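Local coordinates for protein 2-oxoglutarate-dependent dioxygenase tropC (Talaromyces stipitatus, PDB 6XJJ) that acts as a non-haem iron(II), 2-oxoglutarate-dependent dioxygenase in the fungal biosynthesis of tropolones, at residues K113-S118 / P153-F158; L252-G257 / I272-I277. One frame throughout, in Å; residues are numbered along the deposited sequence.

In the fold
Following the chain from the N terminus, contact 1 comes first: 113-118, in the loop between helix 103-107 and strand 121-123, meets 153-158, in the loop between strand 139-144 and helix 171-204. It closes a loop that carries strands 121-123 and 139-144, neighbours at one edge of the eight-stranded sheet. Contact 2 opens later and closes a shorter loop, bringing the end of strand 249-253 in that large sheet against the end of strand 270-273 in the three-stranded sheet. The two loops are in series, neither nested nor crossed. Contact 1 and contact 2 lie on opposite sides of the chain's centre, and their nearest atoms are about 21 Å apart.

Contact 1: K113-S118 / P153-F158; sequences KSLGKS and PDAGKF
Lys117 meets the 153-158 loop with both backbone and side chain. Its amide N donates to Gly156 O at 2.6 Å, with an N-H...O angle of 144°. This bond ties the two turns together.

From there the lysine side chain can be followed outward. CB sits close to the same Gly156 O that receives the amide bond, and CG is still within 4.0 Å of that oxygen. CG lies beside the backbone N and anti to the carbonyl carbon (chi1 -65°), and the extended chain beyond it passes obliquely across the Phe158 ring. CD makes the main touch, over one face of the Phe158 ring and 3.8 Å from its centroid. It lies 16° off the ring normal, so this is a CH-pi contact, offset toward the rim where CZ and CE1 are. CE and NZ then continue past CZ, with NZ 4.0 Å from Phe158 CZ. On the backbone beside the ring, Phe158 CA approaches Lys117 O in a CA-H...O contact.

On the other flank, Leu115 CD2 meets Ala155 CB at 3.8 Å and lies alongside the amide N of Gly156; Leu115 also touches Pro162. The Asp154-Lys157 turn has its own brace, a salt bridge from Lys157 NZ to Asp154 OD1 that reaches the oxygen from above the carboxylate plane. Lys117 also has a backbone hydrogen bond with Ser159, just past the second segment.

Two beta turns are thus laid against each other, type II' from Leu115 to Ser118 and type II from Asp154 to Lys157, with Gly116 and Gly156 at their second and third positions respectively. It is a surface loop-to-loop contact in the N-terminal region of the dioxygenase, away from the iron site.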
ATOM      1  N   LYS A 113      -8.105  -2.614  21.063  1.00 90.18           N
ATOM      2  CA  LYS A 113      -7.415  -3.329  22.130  1.00 76.30           C
ATOM      3  C   LYS A 113      -5.901  -3.191  22.059  1.00 80.65           C
ATOM      4  O   LYS A 113      -5.210  -3.623  22.987  1.00 85.72           O
ATOM      5  CB  LYS A 113      -7.790  -4.814  22.083  1.00 80.91           C
ATOM      6  CG  LYS A 113      -9.242  -5.079  22.436  1.00 79.12           C
ATOM      7  CD  LYS A 113      -9.587  -6.556  22.381  1.00 86.05           C
ATOM      8  CE  LYS A 113     -10.968  -6.816  22.955  1.00 90.82           C
ATOM      9  NZ  LYS A 113     -12.050  -6.269  22.091  1.00 97.67           N
ATOM     10  N   SER A 114      -5.375  -2.599  20.994  1.00 80.56           N
ATOM     11  CA  SER A 114      -3.938  -2.460  20.830  1.00 77.83           C
ATOM     12  C   SER A 114      -3.371  -1.417  21.791  1.00 74.80           C
ATOM     13  O   SER A 114      -4.070  -0.520  22.271  1.00 90.59           O
ATOM     14  CB  SER A 114      -3.609  -2.088  19.385  1.00 81.47           C
ATOM     15  OG  SER A 114      -4.235  -0.870  19.014  1.00 85.77           O
ATOM     16  N   LEU A 115      -2.075  -1.546  22.057  1.00 89.03           N
ATOM     17  CA  LEU A 115      -1.404  -0.689  23.023  1.00 87.85           C
ATOM     18  C   LEU A 115      -1.483   0.770  22.596  1.00 87.64           C
ATOM     19  O   LEU A 115      -1.116   1.123  21.471  1.00 84.31           O
ATOM     20  CB  LEU A 115       0.059  -1.119  23.167  1.00 89.88           C
ATOM     21  CG  LEU A 115       0.951  -0.314  24.116  1.00 83.94           C
ATOM     22  CD1 LEU A 115       0.479  -0.461  25.565  1.00 86.18           C
ATOM     23  CD2 LEU A 115       2.407  -0.743  23.960  1.00 86.15           C
ATOM     24  N   GLY A 116      -1.969   1.610  23.503  1.00 84.15           N
ATOM     25  CA  GLY A 116      -1.974   3.045  23.275  1.00 87.38           C
ATOM     26  C   GLY A 116      -2.456   3.413  21.891  1.00 89.29           C
ATOM     27  O   GLY A 116      -3.517   2.975  21.434  1.00 77.05           O
ATOM     28  N   LYS A 117      -1.660   4.230  21.205  1.00 90.84           N
ATOM     29  CA  LYS A 117      -1.978   4.684  19.861  1.00 84.00           C
ATOM     30  C   LYS A 117      -1.312   3.830  18.787  1.00 84.11           C
ATOM     31  O   LYS A 117      -1.288   4.225  17.616  1.00 76.91           O
ATOM     32  CB  LYS A 117      -1.588   6.156  19.707  1.00 88.38           C
ATOM     33  CG  LYS A 117      -2.397   7.076  20.608  1.00 98.05           C
ATOM     34  CD  LYS A 117      -1.912   8.515  20.546  1.00 96.57           C
ATOM     35  CE  LYS A 117      -2.735   9.413  21.462  1.00105.87           C
ATOM     36  NZ  LYS A 117      -2.223  10.816  21.498  1.00112.56           N
ATOM     37  N   SER A 118      -0.754   2.681  19.158  1.00 92.01           N
ATOM     38  CA  SER A 118      -0.571   1.624  18.180  1.00 85.25           C
ATOM     39  C   SER A 118      -1.935   1.264  17.630  1.00 93.62           C
ATOM     40  O   SER A 118      -2.837   0.884  18.384  1.00101.25           O
ATOM     41  CB  SER A 118       0.086   0.397  18.802  1.00 75.50           C
ATOM     42  OG  SER A 118       1.397   0.695  19.240  1.00103.98           O
ATOM     43  N   PRO A 153      10.785   2.118  24.109  1.00101.98           N
ATOM     44  CA  PRO A 153      10.433   3.529  24.363  1.00 95.17           C
ATOM     45  C   PRO A 153       9.262   4.041  23.541  1.00 88.28           C
ATOM     46  O   PRO A 153       8.357   4.684  24.089  1.00101.36           O
ATOM     47  CB  PRO A 153      11.734   4.265  24.022  1.00 88.22           C
ATOM     48  CG  PRO A 153      12.792   3.294  24.315  1.00101.79           C
ATOM     49  CD  PRO A 153      12.244   1.933  24.007  1.00 93.31           C
ATOM     50  N   ASP A 154       9.255   3.782  22.238  1.00 93.36           N
ATOM     51  CA  ASP A 154       8.234   4.315  21.346  1.00 90.70           C
ATOM     52  C   ASP A 154       6.946   3.503  21.347  1.00 86.17           C
ATOM     53  O   ASP A 154       5.998   3.886  20.653  1.00 88.12           O
ATOM     54  CB  ASP A 154       8.792   4.392  19.927  1.00 87.55           C
ATOM     55  CG  ASP A 154       9.893   5.419  19.803  1.00 92.59           C
ATOM     56  OD1 ASP A 154      10.008   6.267  20.716  1.00 92.48           O
ATOM     57  OD2 ASP A 154      10.645   5.380  18.806  1.00 92.11           O
ATOM     58  N   ALA A 155       6.878   2.408  22.100  1.00 82.26           N
ATOM     59  CA  ALA A 155       5.668   1.599  22.114  1.00 81.83           C
ATOM     60  C   ALA A 155       4.502   2.398  22.680  1.00 95.10           C
ATOM     61  O   ALA A 155       4.619   3.041  23.731  1.00 88.12           O
ATOM     62  CB  ALA A 155       5.887   0.325  22.929  1.00 78.63           C
ATOM     63  N   GLY A 156       3.373   2.358  21.972  1.00 76.19           N
ATOM     64  CA  GLY A 156       2.189   3.104  22.323  1.00 84.43           C
ATOM     65  C   GLY A 156       1.975   4.363  21.504  1.00 82.84           C
ATOM     66  O   GLY A 156       0.831   4.813  21.375  1.00 80.74           O
ATOM     67  N   LYS A 157       3.042   4.937  20.950  1.00 79.59           N
ATOM     68  CA  LYS A 157       2.929   6.126  20.117  1.00 81.76           C
ATOM     69  C   LYS A 157       2.182   5.791  18.826  1.00 85.09           C
ATOM     70  O   LYS A 157       1.828   4.638  18.559  1.00 84.33           O
ATOM     71  CB  LYS A 157       4.318   6.694  19.837  1.00 83.39           C
ATOM     72  CG  LYS A 157       4.977   7.297  21.066  1.00 80.02           C
ATOM     73  CD  LYS A 157       6.430   7.657  20.806  1.00 86.26           C
ATOM     74  CE  LYS A 157       7.064   8.301  22.025  1.00 77.97           C
ATOM     75  NZ  LYS A 157       8.531   8.483  21.871  1.00 88.11           N
ATOM     76  N   PHE A 158       1.930   6.819  18.014  1.00 95.61           N
ATOM     77  CA  PHE A 158       1.121   6.645  16.811  1.00 87.72           C
ATOM     78  C   PHE A 158       1.685   5.558  15.900  1.00 93.01           C
ATOM     79  O   PHE A 158       2.791   5.691  15.361  1.00 96.82           O
ATOM     80  CB  PHE A 158       0.990   7.962  16.043  1.00 83.66           C
ATOM     81  CG  PHE A 158      -0.058   8.903  16.603  1.00 91.60           C
ATOM     82  CD1 PHE A 158      -1.406   8.608  16.450  1.00 86.32           C
ATOM     83  CD2 PHE A 158       0.290  10.108  17.202  1.00 87.66           C
ATOM     84  CE1 PHE A 158      -2.384   9.461  16.936  1.00 83.29           C
ATOM     85  CE2 PHE A 158      -0.690  10.972  17.683  1.00 81.35           C
ATOM     86  CZ  PHE A 158      -2.028  10.643  17.547  1.00 79.20           C
TER

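Contact 2: L252-G257 / I272-I277; sequences LLQQKG and IPVPVI
Gln254 and Val276 mark the closest backbone approach, their CA atoms 6.4 Å apart, with Val276 in the loop after strand 270-273, and side chains span the gap. Gln254 leaves its backbone toward the other segment. Its chain is extended beyond CG, which carries the amide group in between Val274 and Val276.

The two ends of that amide have different neighbours. NE2 lies against Val274 CG1 at 3.6 Å, with Val274 O a little further off at 3.9 Å. On the Val276 side, CG2 of the valine packs against the stem of the glutamine, 4.0 Å from Gln254 CB. Gln254 OE1 also has a weak hydrogen bond from Arg311 NH1.

The other methyl of Val276 faces the backbone beyond the glutamine. CG1 is anti to the backbone N (chi1 174°), a position that sets it 3.7 Å from Gln255 O and 4.0 Å from Lys256 CA. One valine therefore touches three successive residues across the contact. Gln255 leaves its backbone away from the other segment, and its OE1 accepts from Tyr312 N.

Val274 and Gln254 both rest on Val282 of strand 281-285, while Val274 also reaches Phe75 and Asn77.

The contact joins the two sheets of the double-stranded beta-helix (jelly-roll) fold of the 2OG-Fe(II) oxygenases. Gln254 probably belongs to the second shell of the 2-oxoglutarate pocket, since Arg311, its weakly bonded partner, is predicted to bind that cosubstrate; the side chain of Val274 is about 10 Å from the bound iron.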
ATOM      1  N   LEU A 252       0.331  -2.152  -3.606  1.00 57.49           N
ATOM      2  CA  LEU A 252      -0.897  -2.921  -3.487  1.00 68.56           C
ATOM      3  C   LEU A 252      -0.767  -4.205  -4.291  1.00 67.71           C
ATOM      4  O   LEU A 252      -0.228  -4.199  -5.402  1.00 61.81           O
ATOM      5  CB  LEU A 252      -2.097  -2.112  -4.002  1.00 80.81           C
ATOM      6  CG  LEU A 252      -3.508  -2.704  -3.969  1.00 64.22           C
ATOM      7  CD1 LEU A 252      -4.058  -2.734  -2.546  1.00 67.73           C
ATOM      8  CD2 LEU A 252      -4.426  -1.931  -4.913  1.00 77.06           C
ATOM      9  N   LEU A 253      -1.267  -5.300  -3.729  1.00 73.06           N
ATOM     10  CA  LEU A 253      -1.359  -6.577  -4.423  1.00 67.25           C
ATOM     11  C   LEU A 253      -2.830  -6.906  -4.630  1.00 77.06           C
ATOM     12  O   LEU A 253      -3.550  -7.154  -3.656  1.00 73.42           O
ATOM     13  CB  LEU A 253      -0.671  -7.685  -3.624  1.00 74.22           C
ATOM     14  CG  LEU A 253      -0.804  -9.114  -4.165  1.00 72.97           C
ATOM     15  CD1 LEU A 253      -0.154  -9.252  -5.533  1.00 82.40           C
ATOM     16  CD2 LEU A 253      -0.217 -10.116  -3.183  1.00 76.04           C
ATOM     17  N   GLN A 254      -3.274  -6.918  -5.882  1.00 82.73           N
ATOM     18  CA  GLN A 254      -4.656  -7.256  -6.164  1.00 78.54           C
ATOM     19  C   GLN A 254      -4.751  -8.744  -6.477  1.00 74.45           C
ATOM     20  O   GLN A 254      -3.744  -9.444  -6.612  1.00 91.88           O
ATOM     21  CB  GLN A 254      -5.202  -6.446  -7.333  1.00 83.74           C
ATOM     22  CG  GLN A 254      -4.873  -5.000  -7.318  1.00 80.00           C
ATOM     23  CD  GLN A 254      -5.642  -4.290  -8.377  1.00 95.07           C
ATOM     24  OE1 GLN A 254      -6.584  -4.850  -8.925  1.00125.98           O
ATOM     25  NE2 GLN A 254      -5.100  -3.186  -8.852  1.00 98.27           N
ATOM     26  N   GLN A 255      -5.979  -9.218  -6.623  1.00 88.80           N
ATOM     27  CA  GLN A 255      -6.237 -10.636  -6.799  1.00 75.87           C
ATOM     28  C   GLN A 255      -6.652 -10.889  -8.244  1.00 82.19           C
ATOM     29  O   GLN A 255      -7.497 -10.168  -8.784  1.00 84.83           O
ATOM     30  CB  GLN A 255      -7.329 -11.095  -5.835  1.00 78.66           C
ATOM     31  CG  GLN A 255      -7.284 -12.560  -5.481  1.00 89.82           C
ATOM     32  CD  GLN A 255      -8.339 -12.919  -4.461  1.00 94.45           C
ATOM     33  OE1 GLN A 255      -9.147 -12.075  -4.065  1.00 87.62           O
ATOM     34  NE2 GLN A 255      -8.306 -14.158  -3.987  1.00100.24           N
ATOM     35  N   LYS A 256      -6.052 -11.902  -8.867  1.00 90.76           N
ATOM     36  CA  LYS A 256      -6.415 -12.281 -10.229  1.00 91.94           C
ATOM     37  C   LYS A 256      -7.901 -12.595 -10.326  1.00100.42           C
ATOM     38  O   LYS A 256      -8.413 -13.464  -9.612  1.00 90.70           O
ATOM     39  CB  LYS A 256      -5.572 -13.480 -10.674  1.00 90.98           C
ATOM     40  CG  LYS A 256      -5.974 -14.143 -11.996  1.00102.10           C
ATOM     41  CD  LYS A 256      -4.898 -15.139 -12.445  1.00122.21           C
ATOM     42  CE  LYS A 256      -5.416 -16.175 -13.438  1.00122.69           C
ATOM     43  NZ  LYS A 256      -6.044 -15.588 -14.652  1.00123.38           N
ATOM     44  N   GLY A 257      -8.589 -11.873 -11.206  1.00 87.04           N
ATOM     45  CA  GLY A 257     -10.004 -12.060 -11.436  1.00 97.48           C
ATOM     46  C   GLY A 257     -10.928 -11.086 -10.733  1.00105.50           C
ATOM     47  O   GLY A 257     -12.137 -11.343 -10.681  1.00102.04           O
ATOM     48  N   ILE A 272     -10.127   6.460 -13.836  1.00 86.54           N
ATOM     49  CA  ILE A 272      -9.488   5.454 -14.686  1.00 82.79           C
ATOM     50  C   ILE A 272      -9.479   4.143 -13.911  1.00 85.65           C
ATOM     51  O   ILE A 272      -9.165   4.151 -12.712  1.00 89.99           O
ATOM     52  CB  ILE A 272      -8.047   5.821 -15.066  1.00 90.24           C
ATOM     53  CG1 ILE A 272      -7.953   7.236 -15.618  1.00 95.88           C
ATOM     54  CG2 ILE A 272      -7.561   4.861 -16.149  1.00 93.49           C
ATOM     55  CD1 ILE A 272      -6.513   7.716 -15.746  1.00 94.20           C
ATOM     56  N   PRO A 273      -9.774   3.004 -14.527  1.00 85.03           N
ATOM     57  CA  PRO A 273      -9.574   1.739 -13.823  1.00 85.64           C
ATOM     58  C   PRO A 273      -8.100   1.398 -13.742  1.00 85.01           C
ATOM     59  O   PRO A 273      -7.289   1.779 -14.591  1.00 79.47           O
ATOM     60  CB  PRO A 273     -10.335   0.726 -14.687  1.00 75.67           C
ATOM     61  CG  PRO A 273     -10.263   1.285 -16.046  1.00 77.35           C
ATOM     62  CD  PRO A 273     -10.302   2.787 -15.886  1.00 87.48           C
ATOM     63  N   VAL A 274      -7.746   0.686 -12.673  1.00 86.59           N
ATOM     64  CA  VAL A 274      -6.415   0.118 -12.524  1.00 83.90           C
ATOM     65  C   VAL A 274      -6.517  -1.368 -12.868  1.00 79.68           C
ATOM     66  O   VAL A 274      -7.084  -2.135 -12.073  1.00 69.38           O
ATOM     67  CB  VAL A 274      -5.860   0.322 -11.110  1.00 83.85           C
ATOM     68  CG1 VAL A 274      -4.488  -0.321 -10.992  1.00 87.20           C
ATOM     69  CG2 VAL A 274      -5.775   1.798 -10.790  1.00 83.98           C
ATOM     70  N   PRO A 275      -5.998  -1.809 -14.012  1.00 88.83           N
ATOM     71  CA  PRO A 275      -6.161  -3.218 -14.382  1.00 96.29           C
ATOM     72  C   PRO A 275      -5.334  -4.134 -13.494  1.00 93.25           C
ATOM     73  O   PRO A 275      -4.221  -3.793 -13.080  1.00 80.93           O
ATOM     74  CB  PRO A 275      -5.677  -3.258 -15.833  1.00 99.50           C
ATOM     75  CG  PRO A 275      -4.678  -2.153 -15.913  1.00 89.81           C
ATOM     76  CD  PRO A 275      -5.152  -1.080 -14.976  1.00 85.71           C
ATOM     77  N   VAL A 276      -5.899  -5.305 -13.193  1.00 83.37           N
ATOM     78  CA  VAL A 276      -5.158  -6.358 -12.508  1.00 96.89           C
ATOM     79  C   VAL A 276      -4.155  -6.942 -13.492  1.00 89.11           C
ATOM     80  O   VAL A 276      -4.525  -7.701 -14.395  1.00 99.18           O
ATOM     81  CB  VAL A 276      -6.096  -7.446 -11.953  1.00 96.38           C
ATOM     82  CG1 VAL A 276      -5.301  -8.605 -11.385  1.00 82.43           C
ATOM     83  CG2 VAL A 276      -6.961  -6.877 -10.864  1.00 85.00           C
ATOM     84  N   ILE A 277      -2.882  -6.581 -13.333  1.00 89.33           N
ATOM     85  CA  ILE A 277      -1.812  -7.089 -14.184  1.00 91.44           C
ATOM     86  C   ILE A 277      -1.175  -8.303 -13.522  1.00 86.71           C
ATOM     87  O   ILE A 277      -1.034  -8.375 -12.296  1.00 82.32           O
ATOM     88  CB  ILE A 277      -0.762  -5.996 -14.474  1.00 90.49           C
ATOM     89  CG1 ILE A 277      -1.401  -4.809 -15.205  1.00 80.03           C
ATOM     90  CG2 ILE A 277       0.399  -6.573 -15.267  1.00 83.46           C
ATOM     91  CD1 ILE A 277      -2.037  -5.171 -16.540  1.00 88.80           C
TER